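Local atomic coordinates of fumarate lyase (Mesorhizobium sp., PDB entry 3C8T), a protein that belongs to the fumarate lyase superfamily, whose members are largely helical proteins that assemble as tetramers around a bundle of long helices. Residues 185-190 with 222-227. Sequence-based numbering, arbitrary orientation.
Sequences VLVVEF and ITWHSA
Glu189 lays its carboxylate over the indole of Trp224, with OE2 3.2 Å from the Trp224 ring plane and above its centre, the two flat groups tilted by 30°. Glu189 CG stands anti to the backbone N (chi1 -178°), and the bend at chi2 brings CD in over the indole. There OE1 takes the backbone N-H of Trp224 on its syn lone pair, Trp224 N to Glu189 OE1 3.0 Å and nearly straight. The indole is pinned from its edge as well: Trp224 NE1 donates to Val188 O at 2.9 Å, the oxygen lying close to the ring plane. Val187 CG2 approaches Trp224 NE1 (3.6 Å) from the side of the ring opposite Glu189. On the other side of the carboxylate, His225 CD2 comes within 3.4 Å of Glu189 CD, and the imidazole is anchored through NE2 to Asp106 of helix 104-140. Asp109 brings a like charge close to Glu189 OE2, and Arg228 forms a long, weak ion pair with it. Thr110 holds Glu189 N. The contact thus ties together the loops following helices 160-185 and 204-215, near one end of the long helical bundle characteristic of the fumarate lyase fold.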
loop_
_atom_site.group_PDB
_atom_site.type_symbol
_atom_site.label_atom_id
_atom_site.label_comp_id
_atom_site.label_asym_id
_atom_site.label_seq_id
_atom_site.Cartn_x
_atom_site.Cartn_y
_atom_site.Cartn_z
ATOM N N VAL A 185 5.829 -14.611 18.626
ATOM C CA VAL A 185 4.466 -14.160 18.719
ATOM C C VAL A 185 3.707 -14.895 19.831
ATOM O O VAL A 185 2.781 -14.322 20.400
ATOM C CB VAL A 185 3.706 -14.212 17.334
ATOM C CG1 VAL A 185 3.515 -15.650 16.857
ATOM C CG2 VAL A 185 2.346 -13.490 17.418
ATOM N N LEU A 186 4.101 -16.129 20.167
ATOM C CA LEU A 186 3.288 -16.904 21.137
ATOM C C LEU A 186 3.708 -16.675 22.593
ATOM O O LEU A 186 4.244 -17.575 23.261
ATOM C CB LEU A 186 3.200 -18.387 20.770
ATOM C CG LEU A 186 2.610 -18.675 19.371
ATOM C CD1 LEU A 186 2.746 -20.169 19.035
ATOM C CD2 LEU A 186 1.138 -18.233 19.239
ATOM N N VAL A 187 3.421 -15.473 23.075
ATOM C CA VAL A 187 3.759 -15.065 24.422
ATOM C C VAL A 187 2.526 -14.463 25.027
ATOM O O VAL A 187 1.670 -13.926 24.324
ATOM C CB VAL A 187 4.952 -14.024 24.503
ATOM C CG1 VAL A 187 6.274 -14.658 24.129
ATOM C CG2 VAL A 187 4.705 -12.789 23.665
ATOM N N VAL A 188 2.426 -14.581 26.350
ATOM C CA VAL A 188 1.297 -14.066 27.128
ATOM C C VAL A 188 1.317 -12.546 27.098
ATOM O O VAL A 188 2.401 -11.924 26.986
ATOM C CB VAL A 188 1.384 -14.626 28.610
ATOM C CG1 VAL A 188 2.336 -13.784 29.536
ATOM C CG2 VAL A 188 0.031 -14.725 29.210
ATOM N N GLU A 189 0.148 -11.928 27.191
ATOM C CA GLU A 189 0.124 -10.518 27.595
ATOM C C GLU A 189 -0.559 -10.376 28.970
ATOM O O GLU A 189 -1.761 -10.649 29.092
ATOM C CB GLU A 189 -0.604 -9.631 26.582
ATOM C CG GLU A 189 -0.574 -8.164 26.992
ATOM C CD GLU A 189 0.583 -7.421 26.364
ATOM O OE1 GLU A 189 1.596 -7.281 27.052
ATOM O OE2 GLU A 189 0.484 -7.001 25.188
ATOM N N PHE A 190 0.201 -9.976 29.991
ATOM C CA PHE A 190 -0.410 -9.631 31.273
ATOM C C PHE A 190 0.399 -8.548 31.973
ATOM O O PHE A 190 1.460 -8.832 32.597
ATOM C CB PHE A 190 -0.578 -10.862 32.183
ATOM C CG PHE A 190 -1.287 -10.548 33.462
ATOM C CD1 PHE A 190 -2.654 -10.272 33.459
ATOM C CD2 PHE A 190 -0.576 -10.499 34.664
ATOM C CE1 PHE A 190 -3.308 -9.954 34.638
ATOM C CE2 PHE A 190 -1.192 -10.174 35.842
ATOM C CZ PHE A 190 -2.567 -9.899 35.859
ATOM N N ILE A 222 9.034 -7.909 28.084
ATOM C CA ILE A 222 8.318 -6.805 28.717
ATOM C C ILE A 222 6.967 -6.626 27.976
ATOM O O ILE A 222 6.775 -7.103 26.820
ATOM C CB ILE A 222 9.187 -5.477 28.725
ATOM C CG1 ILE A 222 8.603 -4.383 29.647
ATOM C CG2 ILE A 222 9.420 -4.953 27.273
ATOM C CD1 ILE A 222 9.620 -3.270 29.992
ATOM N N THR A 223 6.044 -5.960 28.665
ATOM C CA THR A 223 4.765 -5.502 28.149
ATOM C C THR A 223 4.825 -5.176 26.655
ATOM O O THR A 223 5.738 -4.461 26.179
ATOM C CB THR A 223 4.338 -4.240 28.931
ATOM O OG1 THR A 223 4.414 -4.521 30.330
ATOM C CG2 THR A 223 2.893 -3.783 28.550
ATOM N N TRP A 224 3.875 -5.725 25.902
ATOM C CA TRP A 224 3.851 -5.447 24.474
ATOM C C TRP A 224 2.518 -4.822 24.028
ATOM O O TRP A 224 2.131 -4.959 22.888
ATOM C CB TRP A 224 4.274 -6.693 23.650
ATOM C CG TRP A 224 3.545 -7.966 23.976
ATOM C CD1 TRP A 224 3.797 -8.820 25.012
ATOM C CD2 TRP A 224 2.437 -8.548 23.237
ATOM N NE1 TRP A 224 2.921 -9.903 24.964
ATOM C CE2 TRP A 224 2.096 -9.757 23.871
ATOM C CE3 TRP A 224 1.735 -8.168 22.076
ATOM C CZ2 TRP A 224 1.065 -10.577 23.410
ATOM C CZ3 TRP A 224 0.700 -9.004 21.605
ATOM C CH2 TRP A 224 0.386 -10.176 22.266
ATOM N N HIS A 225 1.815 -4.153 24.950
ATOM C CA HIS A 225 0.584 -3.423 24.629
ATOM C C HIS A 225 0.865 -2.502 23.427
ATOM O O HIS A 225 0.011 -2.345 22.556
ATOM C CB HIS A 225 0.115 -2.576 25.814
ATOM C CG HIS A 225 -0.450 -3.359 26.965
ATOM N ND1 HIS A 225 -0.397 -2.902 28.270
ATOM C CD2 HIS A 225 -1.083 -4.550 27.015
ATOM C CE1 HIS A 225 -0.964 -3.785 29.067
ATOM N NE2 HIS A 225 -1.401 -4.788 28.329
ATOM N N SER A 226 2.060 -1.911 23.391
ATOM C CA SER A 226 2.426 -0.949 22.342
ATOM C C SER A 226 3.679 -1.305 21.519
ATOM O O SER A 226 4.135 -0.493 20.721
ATOM C CB SER A 226 2.578 0.441 22.950
ATOM O OG SER A 226 3.730 0.478 23.759
ATOM N N ALA A 227 4.195 -2.520 21.703
ATOM C CA ALA A 227 5.321 -3.085 20.916
ATOM C C ALA A 227 4.796 -4.271 20.089
ATOM O O ALA A 227 4.811 -5.437 20.537
ATOM C CB ALA A 227 6.486 -3.537 21.868
#